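Local coordinates for actin binding protein family protein (Entamoeba histolytica HM-1:IMSS, PDB 6K2F) that probably binds ADP-bound actin monomers through ADF-homology domains such as this N-terminal one, and is thought to sequester them and so inhibit polymerization, at residues 3-8 / 32-37; 14-19 / 73-78; 23-28 / 62-67; 79-84 / 114-119. One frame throughout, in Å; residues are numbered along the deposited sequence.

Contact 1. Residues 3-8 / 32-37; sequences ELSTDL and TINIKA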
loop_
_atom_site.group_PDB
_atom_site.type_symbol
_atom_site.label_atom_id
_atom_site.label_comp_id
_atom_site.label_asym_id
_atom_site.label_seq_id
_atom_site.Cartn_x
_atom_site.Cartn_y
_atom_site.Cartn_z
ATOM N N GLU A 3 -9.377 25.309 -5.916
ATOM C CA GLU A 3 -9.004 24.269 -6.906
ATOM C C GLU A 3 -7.986 23.323 -6.279
ATOM O O GLU A 3 -7.291 23.723 -5.364
ATOM C CB GLU A 3 -8.464 24.931 -8.169
ATOM C CG GLU A 3 -9.504 25.795 -8.877
ATOM C CD GLU A 3 -10.699 25.049 -9.457
ATOM O OE1 GLU A 3 -10.508 23.912 -9.905
ATOM O OE2 GLU A 3 -11.830 25.587 -9.399
ATOM N N LEU A 4 -7.904 22.092 -6.762
ATOM C CA LEU A 4 -6.799 21.183 -6.371
ATOM C C LEU A 4 -5.479 21.791 -6.836
ATOM O O LEU A 4 -5.401 22.315 -7.974
ATOM C CB LEU A 4 -6.996 19.804 -7.000
ATOM C CG LEU A 4 -7.966 18.861 -6.297
ATOM C CD1 LEU A 4 -9.390 19.304 -6.491
ATOM C CD2 LEU A 4 -7.797 17.425 -6.780
ATOM N N SER A 5 -4.449 21.672 -6.007
ATOM C CA SER A 5 -3.091 22.118 -6.382
ATOM C C SER A 5 -2.587 21.212 -7.501
ATOM O O SER A 5 -2.985 20.051 -7.568
ATOM C CB SER A 5 -2.145 22.130 -5.232
ATOM O OG SER A 5 -1.883 20.830 -4.753
ATOM N N THR A 6 -1.706 21.736 -8.337
ATOM C CA THR A 6 -1.016 20.927 -9.368
ATOM C C THR A 6 -0.303 19.749 -8.696
ATOM O O THR A 6 -0.383 18.627 -9.235
ATOM C CB THR A 6 -0.021 21.766 -10.169
ATOM O OG1 THR A 6 -0.759 22.845 -10.733
ATOM C CG2 THR A 6 0.664 20.962 -11.251
ATOM N N ASP A 7 0.375 19.985 -7.567
ATOM C CA ASP A 7 1.137 18.907 -6.888
ATOM C C ASP A 7 0.167 17.804 -6.475
ATOM O O ASP A 7 0.512 16.637 -6.628
ATOM C CB ASP A 7 1.932 19.407 -5.680
ATOM C CG ASP A 7 3.271 20.039 -6.028
ATOM O OD1 ASP A 7 3.702 19.922 -7.197
ATOM O OD2 ASP A 7 3.880 20.642 -5.124
ATOM N N LEU A 8 -1.002 18.166 -5.934
ATOM C CA LEU A 8 -1.990 17.154 -5.475
ATOM C C LEU A 8 -2.475 16.366 -6.687
ATOM O O LEU A 8 -2.550 15.144 -6.599
ATOM C CB LEU A 8 -3.162 17.825 -4.748
ATOM C CG LEU A 8 -4.325 16.901 -4.361
ATOM C CD1 LEU A 8 -3.837 15.726 -3.529
ATOM C CD2 LEU A 8 -5.395 17.683 -3.610
ATOM N N THR A 32 -5.824 26.748 -2.580
ATOM C CA THR A 32 -5.766 25.423 -3.236
ATOM C C THR A 32 -5.984 24.316 -2.215
ATOM O O THR A 32 -5.865 24.518 -1.005
ATOM C CB THR A 32 -4.484 25.220 -4.056
ATOM O OG1 THR A 32 -3.364 25.528 -3.224
ATOM C CG2 THR A 32 -4.457 26.074 -5.307
ATOM N N ILE A 33 -6.338 23.147 -2.724
ATOM C CA ILE A 33 -6.246 21.897 -1.946
ATOM C C ILE A 33 -4.840 21.330 -2.098
ATOM O O ILE A 33 -4.453 21.003 -3.224
ATOM C CB ILE A 33 -7.332 20.895 -2.352
ATOM C CG1 ILE A 33 -8.688 21.561 -2.582
ATOM C CG2 ILE A 33 -7.428 19.841 -1.279
ATOM C CD1 ILE A 33 -9.737 20.572 -3.027
ATOM N N ASN A 34 -4.125 21.204 -0.985
ATOM C CA ASN A 34 -2.698 20.825 -0.949
ATOM C C ASN A 34 -2.543 19.469 -0.267
ATOM O O ASN A 34 -3.305 19.160 0.654
ATOM C CB ASN A 34 -1.866 21.876 -0.216
ATOM C CG ASN A 34 -1.756 23.179 -0.976
ATOM O OD1 ASN A 34 -2.364 23.342 -2.029
ATOM N ND2 ASN A 34 -0.954 24.104 -0.480
ATOM N N ILE A 35 -1.512 18.732 -0.662
ATOM C CA ILE A 35 -1.082 17.488 0.019
ATOM C C ILE A 35 -0.683 17.852 1.450
ATOM O O ILE A 35 0.150 18.793 1.627
ATOM C CB ILE A 35 0.105 16.829 -0.692
ATOM C CG1 ILE A 35 -0.218 16.447 -2.137
ATOM C CG2 ILE A 35 0.595 15.637 0.111
ATOM C CD1 ILE A 35 1.012 16.307 -2.988
ATOM N N LYS A 36 -1.274 17.159 2.414
ATOM C CA LYS A 36 -0.881 17.241 3.841
ATOM C C LYS A 36 0.021 16.067 4.186
ATOM O O LYS A 36 1.001 16.257 4.928
ATOM C CB LYS A 36 -2.118 17.247 4.733
ATOM C CG LYS A 36 -1.823 17.415 6.214
ATOM C CD LYS A 36 -1.541 18.838 6.625
ATOM C CE LYS A 36 -1.306 18.979 8.116
ATOM N NZ LYS A 36 -2.478 18.548 8.917
ATOM N N ALA A 37 -0.324 14.873 3.691
ATOM C CA ALA A 37 0.399 13.639 4.045
ATOM C C ALA A 37 0.061 12.558 3.033
ATOM O O ALA A 37 -1.008 12.641 2.387
ATOM C CB ALA A 37 -0.005 13.177 5.429
HETATM O O HOH W 1 0.188 20.170 -2.702
#

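Contact 2. Residues 14-19 / 73-78; sequences DMNSSG and DITNGY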
loop_
_atom_site.group_PDB
_atom_site.type_symbol
_atom_site.label_atom_id
_atom_site.label_comp_id
_atom_site.label_asym_id
_atom_site.label_seq_id
_atom_site.Cartn_x
_atom_site.Cartn_y
_atom_site.Cartn_z
ATOM N N ASP A 14 -0.283 9.849 -10.136
ATOM C CA ASP A 14 0.847 8.909 -9.959
ATOM C C ASP A 14 0.387 7.712 -9.121
ATOM O O ASP A 14 0.590 6.560 -9.559
ATOM C CB ASP A 14 2.068 9.592 -9.353
ATOM C CG ASP A 14 3.271 8.665 -9.363
ATOM O OD1 ASP A 14 3.481 8.017 -10.403
ATOM O OD2 ASP A 14 3.950 8.564 -8.322
ATOM N N MET A 15 -0.237 7.955 -7.972
ATOM C CA MET A 15 -0.702 6.859 -7.089
ATOM C C MET A 15 -1.806 6.059 -7.784
ATOM O O MET A 15 -1.803 4.812 -7.684
ATOM C CB MET A 15 -1.209 7.407 -5.758
ATOM C CG MET A 15 -1.393 6.309 -4.736
ATOM S SD MET A 15 -1.820 6.911 -3.077
ATOM C CE MET A 15 -0.333 7.810 -2.642
ATOM N N ASN A 16 -2.676 6.728 -8.540
ATOM C CA ASN A 16 -3.784 6.083 -9.283
ATOM C C ASN A 16 -3.208 5.151 -10.354
ATOM O O ASN A 16 -3.666 4.009 -10.475
ATOM C CB ASN A 16 -4.711 7.119 -9.916
ATOM C CG ASN A 16 -5.912 6.497 -10.589
ATOM O OD1 ASN A 16 -6.643 5.724 -9.971
ATOM N ND2 ASN A 16 -6.105 6.792 -11.863
ATOM N N SER A 17 -2.248 5.620 -11.140
ATOM C CA SER A 17 -1.713 4.854 -12.286
ATOM C C SER A 17 -0.738 3.768 -11.812
ATOM O O SER A 17 -0.602 2.771 -12.542
ATOM C CB SER A 17 -1.085 5.789 -13.287
ATOM O OG SER A 17 0.077 6.398 -12.740
ATOM N N SER A 18 -0.024 3.976 -10.696
ATOM C CA SER A 18 1.081 3.083 -10.244
ATOM C C SER A 18 0.582 2.149 -9.147
ATOM O O SER A 18 1.263 1.163 -8.880
ATOM C CB SER A 18 2.261 3.888 -9.784
ATOM O OG SER A 18 2.630 4.850 -10.764
ATOM N N GLY A 19 -0.550 2.469 -8.505
ATOM C CA GLY A 19 -1.137 1.626 -7.449
ATOM C C GLY A 19 -0.244 1.504 -6.226
ATOM O O GLY A 19 -0.492 0.601 -5.423
ATOM N N ASP A 73 -11.288 1.068 -15.272
ATOM C CA ASP A 73 -10.884 0.844 -16.690
ATOM C C ASP A 73 -10.698 2.190 -17.396
ATOM O O ASP A 73 -9.791 2.292 -18.249
ATOM C CB ASP A 73 -11.868 -0.070 -17.420
ATOM C CG ASP A 73 -11.797 -1.518 -16.956
ATOM O OD1 ASP A 73 -10.668 -2.034 -16.781
ATOM O OD2 ASP A 73 -12.867 -2.115 -16.764
ATOM N N ILE A 74 -11.485 3.195 -17.011
ATOM C CA ILE A 74 -11.530 4.522 -17.693
ATOM C C ILE A 74 -10.160 5.202 -17.588
ATOM O O ILE A 74 -9.766 5.842 -18.564
ATOM C CB ILE A 74 -12.690 5.377 -17.138
ATOM C CG1 ILE A 74 -14.030 4.721 -17.495
ATOM C CG2 ILE A 74 -12.594 6.817 -17.628
ATOM C CD1 ILE A 74 -15.259 5.390 -16.927
ATOM N N THR A 75 -9.461 5.066 -16.460
ATOM C CA THR A 75 -8.184 5.764 -16.170
ATOM C C THR A 75 -7.034 4.758 -16.082
ATOM O O THR A 75 -5.883 5.203 -15.797
ATOM C CB THR A 75 -8.265 6.526 -14.845
ATOM O OG1 THR A 75 -8.361 5.558 -13.793
ATOM C CG2 THR A 75 -9.436 7.482 -14.797
ATOM N N ASN A 76 -7.332 3.455 -16.198
ATOM C CA ASN A 76 -6.290 2.389 -16.138
ATOM C C ASN A 76 -5.660 2.450 -14.752
ATOM O O ASN A 76 -4.492 2.068 -14.586
ATOM C CB ASN A 76 -5.245 2.551 -17.245
ATOM C CG ASN A 76 -4.362 1.343 -17.433
ATOM O OD1 ASN A 76 -3.199 1.472 -17.837
ATOM N ND2 ASN A 76 -4.920 0.174 -17.195
ATOM N N GLY A 77 -6.450 2.921 -13.798
ATOM C CA GLY A 77 -6.032 3.076 -12.404
ATOM C C GLY A 77 -7.007 2.361 -11.488
ATOM O O GLY A 77 -7.355 1.228 -11.786
ATOM N N TYR A 78 -7.470 3.053 -10.461
ATOM C CA TYR A 78 -8.313 2.479 -9.390
ATOM C C TYR A 78 -9.532 3.370 -9.148
ATOM O O TYR A 78 -9.515 4.580 -9.441
ATOM C CB TYR A 78 -7.491 2.367 -8.114
ATOM C CG TYR A 78 -6.586 1.167 -8.040
ATOM C CD1 TYR A 78 -7.087 -0.045 -7.595
ATOM C CD2 TYR A 78 -5.240 1.228 -8.370
ATOM C CE1 TYR A 78 -6.282 -1.158 -7.449
ATOM C CE2 TYR A 78 -4.418 0.118 -8.223
ATOM C CZ TYR A 78 -4.943 -1.084 -7.776
ATOM O OH TYR A 78 -4.181 -2.222 -7.612
HETATM O O HOH W 2 -9.349 6.333 -11.564
HETATM O O HOH W 3 -1.718 2.164 -14.755
HETATM O O HOH W 4 -1.837 -1.847 -5.917
#

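Contact 3. Residues 23-28 / 62-67; sequences FIQATI and SYILFR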
loop_
_atom_site.group_PDB
_atom_site.type_symbol
_atom_site.label_atom_id
_atom_site.label_comp_id
_atom_site.label_asym_id
_atom_site.label_seq_id
_atom_site.Cartn_x
_atom_site.Cartn_y
_atom_site.Cartn_z
ATOM N N PHE A 23 -3.252 6.176 0.441
ATOM C CA PHE A 23 -4.080 7.390 0.542
ATOM C C PHE A 23 -3.249 8.661 0.614
ATOM O O PHE A 23 -2.077 8.645 0.951
ATOM C CB PHE A 23 -5.078 7.270 1.693
ATOM C CG PHE A 23 -4.559 7.240 3.102
ATOM C CD1 PHE A 23 -4.198 8.396 3.761
ATOM C CD2 PHE A 23 -4.616 6.065 3.830
ATOM C CE1 PHE A 23 -3.861 8.361 5.100
ATOM C CE2 PHE A 23 -4.284 6.037 5.175
ATOM C CZ PHE A 23 -3.903 7.184 5.806
ATOM N N ILE A 24 -3.945 9.736 0.284
ATOM C CA ILE A 24 -3.408 11.118 0.305
ATOM C C ILE A 24 -4.333 11.934 1.187
ATOM O O ILE A 24 -5.529 11.933 0.955
ATOM C CB ILE A 24 -3.330 11.717 -1.104
ATOM C CG1 ILE A 24 -2.478 10.852 -2.030
ATOM C CG2 ILE A 24 -2.835 13.154 -1.021
ATOM C CD1 ILE A 24 -2.647 11.177 -3.514
ATOM N N GLN A 25 -3.785 12.552 2.213
ATOM C CA GLN A 25 -4.548 13.503 3.043
ATOM C C GLN A 25 -4.324 14.870 2.430
ATOM O O GLN A 25 -3.154 15.158 2.053
ATOM C CB GLN A 25 -4.093 13.502 4.491
ATOM C CG GLN A 25 -4.940 14.406 5.381
ATOM C CD GLN A 25 -4.478 14.296 6.809
ATOM O OE1 GLN A 25 -3.304 14.068 7.076
ATOM N NE2 GLN A 25 -5.403 14.468 7.727
ATOM N N ALA A 26 -5.385 15.652 2.290
ATOM C CA ALA A 26 -5.271 16.996 1.692
ATOM C C ALA A 26 -6.022 17.995 2.562
ATOM O O ALA A 26 -7.022 17.635 3.182
ATOM C CB ALA A 26 -5.792 16.985 0.280
ATOM N N THR A 27 -5.558 19.233 2.590
ATOM C CA THR A 27 -6.254 20.329 3.292
ATOM C C THR A 27 -6.291 21.546 2.382
ATOM O O THR A 27 -5.475 21.659 1.450
ATOM C CB THR A 27 -5.621 20.703 4.640
ATOM O OG1 THR A 27 -4.276 21.133 4.430
ATOM C CG2 THR A 27 -5.621 19.542 5.608
ATOM N N ILE A 28 -7.194 22.463 2.692
ATOM C CA ILE A 28 -7.296 23.746 1.957
ATOM C C ILE A 28 -6.289 24.714 2.586
ATOM O O ILE A 28 -6.402 25.047 3.785
ATOM C CB ILE A 28 -8.748 24.247 1.979
ATOM C CG1 ILE A 28 -9.678 23.194 1.374
ATOM C CG2 ILE A 28 -8.848 25.593 1.283
ATOM C CD1 ILE A 28 -11.164 23.518 1.449
ATOM N N SER A 62 -10.262 17.826 7.152
ATOM C CA SER A 62 -9.310 17.349 6.127
ATOM C C SER A 62 -10.014 16.388 5.199
ATOM O O SER A 62 -11.095 15.868 5.548
ATOM C CB SER A 62 -8.037 16.763 6.688
ATOM O OG SER A 62 -8.265 15.580 7.431
ATOM N N TYR A 63 -9.441 16.211 4.023
ATOM C CA TYR A 63 -9.878 15.182 3.071
ATOM C C TYR A 63 -8.879 14.039 3.054
ATOM O O TYR A 63 -7.669 14.256 3.140
ATOM C CB TYR A 63 -9.944 15.742 1.664
ATOM C CG TYR A 63 -10.828 16.940 1.486
ATOM C CD1 TYR A 63 -12.199 16.837 1.583
ATOM C CD2 TYR A 63 -10.290 18.172 1.158
ATOM C CE1 TYR A 63 -13.022 17.933 1.378
ATOM C CE2 TYR A 63 -11.095 19.265 0.915
ATOM C CZ TYR A 63 -12.464 19.159 1.033
ATOM O OH TYR A 63 -13.219 20.281 0.818
ATOM N N ILE A 64 -9.386 12.832 2.841
ATOM C CA ILE A 64 -8.523 11.650 2.564
ATOM C C ILE A 64 -8.995 11.043 1.251
ATOM O O ILE A 64 -10.166 10.720 1.136
ATOM C CB ILE A 64 -8.610 10.560 3.644
ATOM C CG1 ILE A 64 -8.422 11.089 5.065
ATOM C CG2 ILE A 64 -7.616 9.457 3.287
ATOM C CD1 ILE A 64 -7.031 11.410 5.386
ATOM N N LEU A 65 -8.097 10.953 0.279
ATOM C CA LEU A 65 -8.340 10.209 -0.972
ATOM C C LEU A 65 -7.799 8.805 -0.754
ATOM O O LEU A 65 -6.584 8.662 -0.630
ATOM C CB LEU A 65 -7.655 10.923 -2.130
ATOM C CG LEU A 65 -8.037 12.383 -2.286
ATOM C CD1 LEU A 65 -7.267 13.021 -3.418
ATOM C CD2 LEU A 65 -9.527 12.519 -2.492
ATOM N N PHE A 66 -8.694 7.847 -0.607
ATOM C CA PHE A 66 -8.351 6.488 -0.144
ATOM C C PHE A 66 -8.588 5.514 -1.304
ATOM O O PHE A 66 -9.700 5.334 -1.779
ATOM C CB PHE A 66 -9.177 6.134 1.083
ATOM C CG PHE A 66 -8.671 4.924 1.815
ATOM C CD1 PHE A 66 -8.989 3.661 1.353
ATOM C CD2 PHE A 66 -7.916 5.051 2.972
ATOM C CE1 PHE A 66 -8.547 2.540 2.027
ATOM C CE2 PHE A 66 -7.434 3.921 3.617
ATOM C CZ PHE A 66 -7.761 2.673 3.150
ATOM N N ARG A 67 -7.532 4.861 -1.722
ATOM C CA ARG A 67 -7.566 3.970 -2.906
ATOM C C ARG A 67 -8.224 2.637 -2.542
ATOM O O ARG A 67 -7.842 2.039 -1.538
ATOM C CB ARG A 67 -6.148 3.747 -3.423
ATOM C CG ARG A 67 -6.107 3.008 -4.751
ATOM C CD ARG A 67 -4.698 2.769 -5.264
ATOM N NE ARG A 67 -3.866 2.098 -4.275
ATOM C CZ ARG A 67 -3.921 0.813 -3.949
ATOM N NH1 ARG A 67 -4.787 0.003 -4.535
ATOM N NH2 ARG A 67 -3.100 0.327 -3.035
#

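Contact 4. Residues 79-84 / 114-119; sequences KWLLLA and FLYEIH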
loop_
_atom_site.group_PDB
_atom_site.type_symbol
_atom_site.label_atom_id
_atom_site.label_comp_id
_atom_site.label_asym_id
_atom_site.label_seq_id
_atom_site.Cartn_x
_atom_site.Cartn_y
_atom_site.Cartn_z
ATOM N N LYS A 79 -10.553 2.782 -8.532
ATOM C CA LYS A 79 -11.641 3.520 -7.849
ATOM C C LYS A 79 -11.162 3.933 -6.452
ATOM O O LYS A 79 -10.387 3.206 -5.830
ATOM C CB LYS A 79 -12.881 2.638 -7.769
ATOM C CG LYS A 79 -13.507 2.308 -9.117
ATOM C CD LYS A 79 -14.652 3.189 -9.432
ATOM C CE LYS A 79 -15.319 2.914 -10.762
ATOM N NZ LYS A 79 -16.366 3.932 -11.004
ATOM N N TRP A 80 -11.607 5.089 -5.985
ATOM C CA TRP A 80 -11.190 5.692 -4.697
ATOM C C TRP A 80 -12.415 5.993 -3.831
ATOM O O TRP A 80 -13.540 6.046 -4.346
ATOM C CB TRP A 80 -10.416 6.981 -4.963
ATOM C CG TRP A 80 -9.119 6.783 -5.689
ATOM C CD1 TRP A 80 -8.941 6.382 -6.977
ATOM C CD2 TRP A 80 -7.810 6.954 -5.132
ATOM N NE1 TRP A 80 -7.609 6.296 -7.263
ATOM C CE2 TRP A 80 -6.886 6.642 -6.157
ATOM C CE3 TRP A 80 -7.325 7.409 -3.905
ATOM C CZ2 TRP A 80 -5.512 6.749 -5.965
ATOM C CZ3 TRP A 80 -5.969 7.524 -3.723
ATOM C CH2 TRP A 80 -5.074 7.184 -4.735
ATOM N N LEU A 81 -12.160 6.175 -2.543
ATOM C CA LEU A 81 -13.108 6.806 -1.606
ATOM C C LEU A 81 -12.656 8.239 -1.376
ATOM O O LEU A 81 -11.443 8.484 -1.232
ATOM C CB LEU A 81 -13.117 6.071 -0.266
ATOM C CG LEU A 81 -13.209 4.557 -0.331
ATOM C CD1 LEU A 81 -13.056 3.992 1.070
ATOM C CD2 LEU A 81 -14.490 4.129 -0.991
ATOM N N LEU A 82 -13.612 9.147 -1.325
ATOM C CA LEU A 82 -13.347 10.510 -0.826
ATOM C C LEU A 82 -13.861 10.544 0.606
ATOM O O LEU A 82 -15.079 10.434 0.799
ATOM C CB LEU A 82 -14.049 11.539 -1.711
ATOM C CG LEU A 82 -13.939 12.977 -1.185
ATOM C CD1 LEU A 82 -12.493 13.404 -1.008
ATOM C CD2 LEU A 82 -14.686 13.919 -2.108
ATOM N N LEU A 83 -12.949 10.601 1.567
ATOM C CA LEU A 83 -13.313 10.708 2.996
ATOM C C LEU A 83 -13.224 12.188 3.341
ATOM O O LEU A 83 -12.161 12.773 3.122
ATOM C CB LEU A 83 -12.349 9.884 3.841
ATOM C CG LEU A 83 -12.160 8.428 3.410
ATOM C CD1 LEU A 83 -11.226 7.721 4.376
ATOM C CD2 LEU A 83 -13.479 7.692 3.300
ATOM N N ALA A 84 -14.303 12.782 3.818
ATOM C CA ALA A 84 -14.268 14.209 4.184
ATOM C C ALA A 84 -14.555 14.272 5.676
ATOM O O ALA A 84 -15.712 13.984 6.072
ATOM C CB ALA A 84 -15.269 14.983 3.392
ATOM N N PHE A 114 -14.393 8.105 -8.069
ATOM C CA PHE A 114 -14.842 7.872 -6.671
ATOM C C PHE A 114 -16.003 6.889 -6.644
ATOM O O PHE A 114 -17.052 7.105 -7.257
ATOM C CB PHE A 114 -15.172 9.182 -5.968
ATOM C CG PHE A 114 -13.943 10.036 -5.834
ATOM C CD1 PHE A 114 -12.997 9.748 -4.867
ATOM C CD2 PHE A 114 -13.707 11.071 -6.725
ATOM C CE1 PHE A 114 -11.856 10.514 -4.751
ATOM C CE2 PHE A 114 -12.559 11.830 -6.612
ATOM C CZ PHE A 114 -11.640 11.552 -5.633
ATOM N N LEU A 115 -15.779 5.802 -5.926
ATOM C CA LEU A 115 -16.815 4.775 -5.678
ATOM C C LEU A 115 -17.814 5.378 -4.688
ATOM O O LEU A 115 -19.036 5.299 -4.930
ATOM C CB LEU A 115 -16.091 3.552 -5.109
ATOM C CG LEU A 115 -16.959 2.348 -4.777
ATOM C CD1 LEU A 115 -17.393 1.645 -6.049
ATOM C CD2 LEU A 115 -16.208 1.397 -3.862
ATOM N N TYR A 116 -17.298 6.005 -3.626
ATOM C CA TYR A 116 -18.130 6.655 -2.597
ATOM C C TYR A 116 -17.475 7.951 -2.134
ATOM O O TYR A 116 -16.236 8.031 -2.083
ATOM C CB TYR A 116 -18.266 5.774 -1.355
ATOM C CG TYR A 116 -18.968 4.470 -1.603
ATOM C CD1 TYR A 116 -20.283 4.449 -2.038
ATOM C CD2 TYR A 116 -18.311 3.267 -1.414
ATOM C CE1 TYR A 116 -20.942 3.257 -2.266
ATOM C CE2 TYR A 116 -18.956 2.067 -1.654
ATOM C CZ TYR A 116 -20.267 2.066 -2.074
ATOM O OH TYR A 116 -20.916 0.883 -2.281
ATOM N N GLU A 117 -18.321 8.893 -1.740
ATOM C CA GLU A 117 -17.906 10.094 -0.992
ATOM C C GLU A 117 -18.510 9.933 0.397
ATOM O O GLU A 117 -19.757 9.876 0.484
ATOM C CB GLU A 117 -18.338 11.336 -1.754
ATOM C CG GLU A 117 -17.752 11.390 -3.163
ATOM C CD GLU A 117 -18.034 12.689 -3.898
ATOM O OE1 GLU A 117 -18.651 13.572 -3.282
ATOM O OE2 GLU A 117 -17.639 12.813 -5.084
ATOM N N ILE A 118 -17.681 9.889 1.423
ATOM C CA ILE A 118 -18.081 9.601 2.825
ATOM C C ILE A 118 -17.832 10.847 3.676
ATOM O O ILE A 118 -16.657 11.194 3.938
ATOM C CB ILE A 118 -17.366 8.368 3.381
ATOM C CG1 ILE A 118 -17.585 7.162 2.477
ATOM C CG2 ILE A 118 -17.823 8.105 4.808
ATOM C CD1 ILE A 118 -16.828 5.928 2.896
ATOM N N HIS A 119 -18.918 11.488 4.091
ATOM C CA HIS A 119 -18.860 12.678 4.971
ATOM C C HIS A 119 -18.905 12.194 6.418
ATOM O O HIS A 119 -19.808 11.419 6.750
ATOM C CB HIS A 119 -20.007 13.612 4.610
ATOM C CG HIS A 119 -20.080 14.840 5.444
ATOM N ND1 HIS A 119 -19.777 16.085 4.930
ATOM C CD2 HIS A 119 -20.464 15.029 6.725
ATOM C CE1 HIS A 119 -19.955 16.993 5.884
ATOM N NE2 HIS A 119 -20.374 16.375 6.986
#

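Contact 1. Residues 3-8 / 32-37
Ser-5 joins the two segments, and its side chain can be followed outward from the backbone. CB lies 3.3 Å from the carbonyl oxygen (O) of Ile-33. With chi1 at 67°, OG stands in the crowded position between the backbone N and the carbonyl carbon, and from there it does three things. It donates to the carbonyl oxygen of Ile-33, arriving in the carbonyl plane on a lone pair (OG to O, 3.0 Å). It accepts from Leu-8 N, the N-cap bond that starts helix 6-18. It also takes a proton from a water that in turn accepts from Ile-35 N. Ile-33 O is gripped twice, since Ser-5 N donates to it as well at 2.9 Å. Just before, Ile-33 N bonds to Glu-3 O at 2.9 Å, which completes a short parallel ladder. On the buried face, CD1 of Leu-4 meets CD1 of Ile-33 at 3.7 Å, the two side chains running side by side. Leu-8, its CG anti to the backbone N, crosses obliquely to put CD2 on Ile-33 CG2 and CD1 on Ile-35 CG1. Strand 3-4 thus pairs with strand 32-39, whose other neighbour is strand 23-29, while Phe-105 of helix 103-109 packs against both Leu-4 and Ile-33.

Contact 2. Residues 14-19 / 73-78
The hydrogen bond between the segments is made by Asn-16, which, with CG anti to the backbone N (chi1 -176°), extends its amide from helix 6-18 so that OD1 accepts from Tyr-78 N at 2.8 Å. The N-H points almost straight at the oxygen (168°), yet the donor stands 38° above the plane of the amide carbonyl. Trp-80 NE1 donates to this same OD1, so the one oxygen is gripped by a backbone and an indole N-H. At the other branch, ND2 lies 3.2 Å from Thr-75 OG1, the two side chains crossing at about a right angle.

Asn-76 and Gly-77 form a G1 beta bulge opposite Asp-72, at the start of strand 77-85, and the helix end docks against this irregular turn. Gly-77 fits closely here, its CA 3.2 Å from Asn-16 O, a buried oxygen without a polar partner.

Waters supply further links. One donates to both Ser-17 O and Asn-76 O, although other acceptors compete for its protons; another connects Gly-19 O with Tyr-78 OH.

Apolar contact is slight: CE2 of the Tyr-78 ring comes within 3.7 Å of Gly-19 CA, where the chain leaves the helix with positive phi. Around the same ring, Asn-16 O approaches the edge, Arg-67 makes a cation-pi contact, and Met-96 of the second subunit also packs on Tyr-78.

Contact 3. Residues 23-28 / 62-67
Gln-25 NE2 is held by two acceptors: Ser-62 OG across the strands, at 3.1 Å and close to the amide plane, and Tyr-55 O from a neighbouring loop. The glutamine reaches the serine with CG anti to the backbone N and the chain extended beyond it, its CG meeting CD1 of Ile-64 where the two side chains cross obliquely. Four backbone hydrogen bonds tie the strands together in two reciprocal pairs, Ile-24 with Leu-65 and Ala-26 with Tyr-63; the shortest include Leu-65 N to Ile-24 O at 2.8 Å. On the face carrying Phe-23, Gln-25, Ile-64 and Phe-66, the ring of Phe-23 takes the crowded position (chi1 67°). Its CD1 rests on CG2 of Ile-64 at 3.6 Å. On its other ortho carbon, CD2 meets CE2 of Phe-66 at 3.5 Å. The two ring planes are only 23° apart but slid past one another, centroids 5.6 Å apart, so they barely overlap. The reverse face carries Ile-24, Ala-26, Tyr-63 and Leu-65; there Tyr-63 OH bonds to Tyr-98 O and the ring meets Phe-105 edge-to-face. With helices against both faces, this antiparallel pair lies in the central sheet of the ADF-homology fold.

Contact 4. Residues 79-84 / 114-119
Strands 77-85 and 114-120 form a parallel pair in the mixed sheet, joined through helices 92-101 and 103-109. Their short segments run at 17° to each other. Leu-82 bonds from both ends: its N donates to Tyr-116 O at 3.0 Å, and its O accepts from Ile-118 N at 2.7 Å, nearly along the C=O axis. Ala-84 N continues the ladder to Ile-118 O. At the other end Leu-115 N donates to Trp-80 O at 2.8 Å, but the chain turns a corner at Leu-115 and Tyr-116 N is buried without a partner. On the Trp-80 and Leu-82 face, the Phe-114 ring spans both: its CD1 lies 3.8 Å from CB of Leu-82, and CE1 reaches CB of Trp-80. The Leu-82 side chain crosses that of Glu-117 obliquely, CD2 approaching the carboxylate carbon CD; Glu-117 OE1 forms a salt bridge with Arg-106. On the reverse face, CD2 of Leu-81 approaches the edge of the Tyr-116 ring at 3.9 Å. Alongside, CD2 of Leu-83 meets CD1 of Ile-118 at 3.8 Å, and Ile-118 also packs on Tyr-131 and Phe-134 of helix 127-137. Two neighbouring parallel strands joined through helices make a beta-alpha-beta crossover, here within the ADF-homology fold.

Overall arrangement
All four contacts reach one mixed sheet. Contact 3 is its buried middle, with centre about 4 Å from that of the chain; contact 4 adds the parallel strand 114-120 and is partly exposed, while contacts 1 and 2 lie at the periphery. Contact 3 shares backbone bonds with contact 1 through Gln-25 and with contact 4 through Phe-66 and Ile-64. Helix 6-18 serves contact 1 at its start and contact 2 at its end, their centres about 18 Å apart. The chemistry follows position: a regular antiparallel ladder in contact 3 and a parallel one interrupted by a corner in contact 4, both with mainly apolar side chains, a helix cap beside a short ladder in contact 1, and an amide with bridging waters in contact 2.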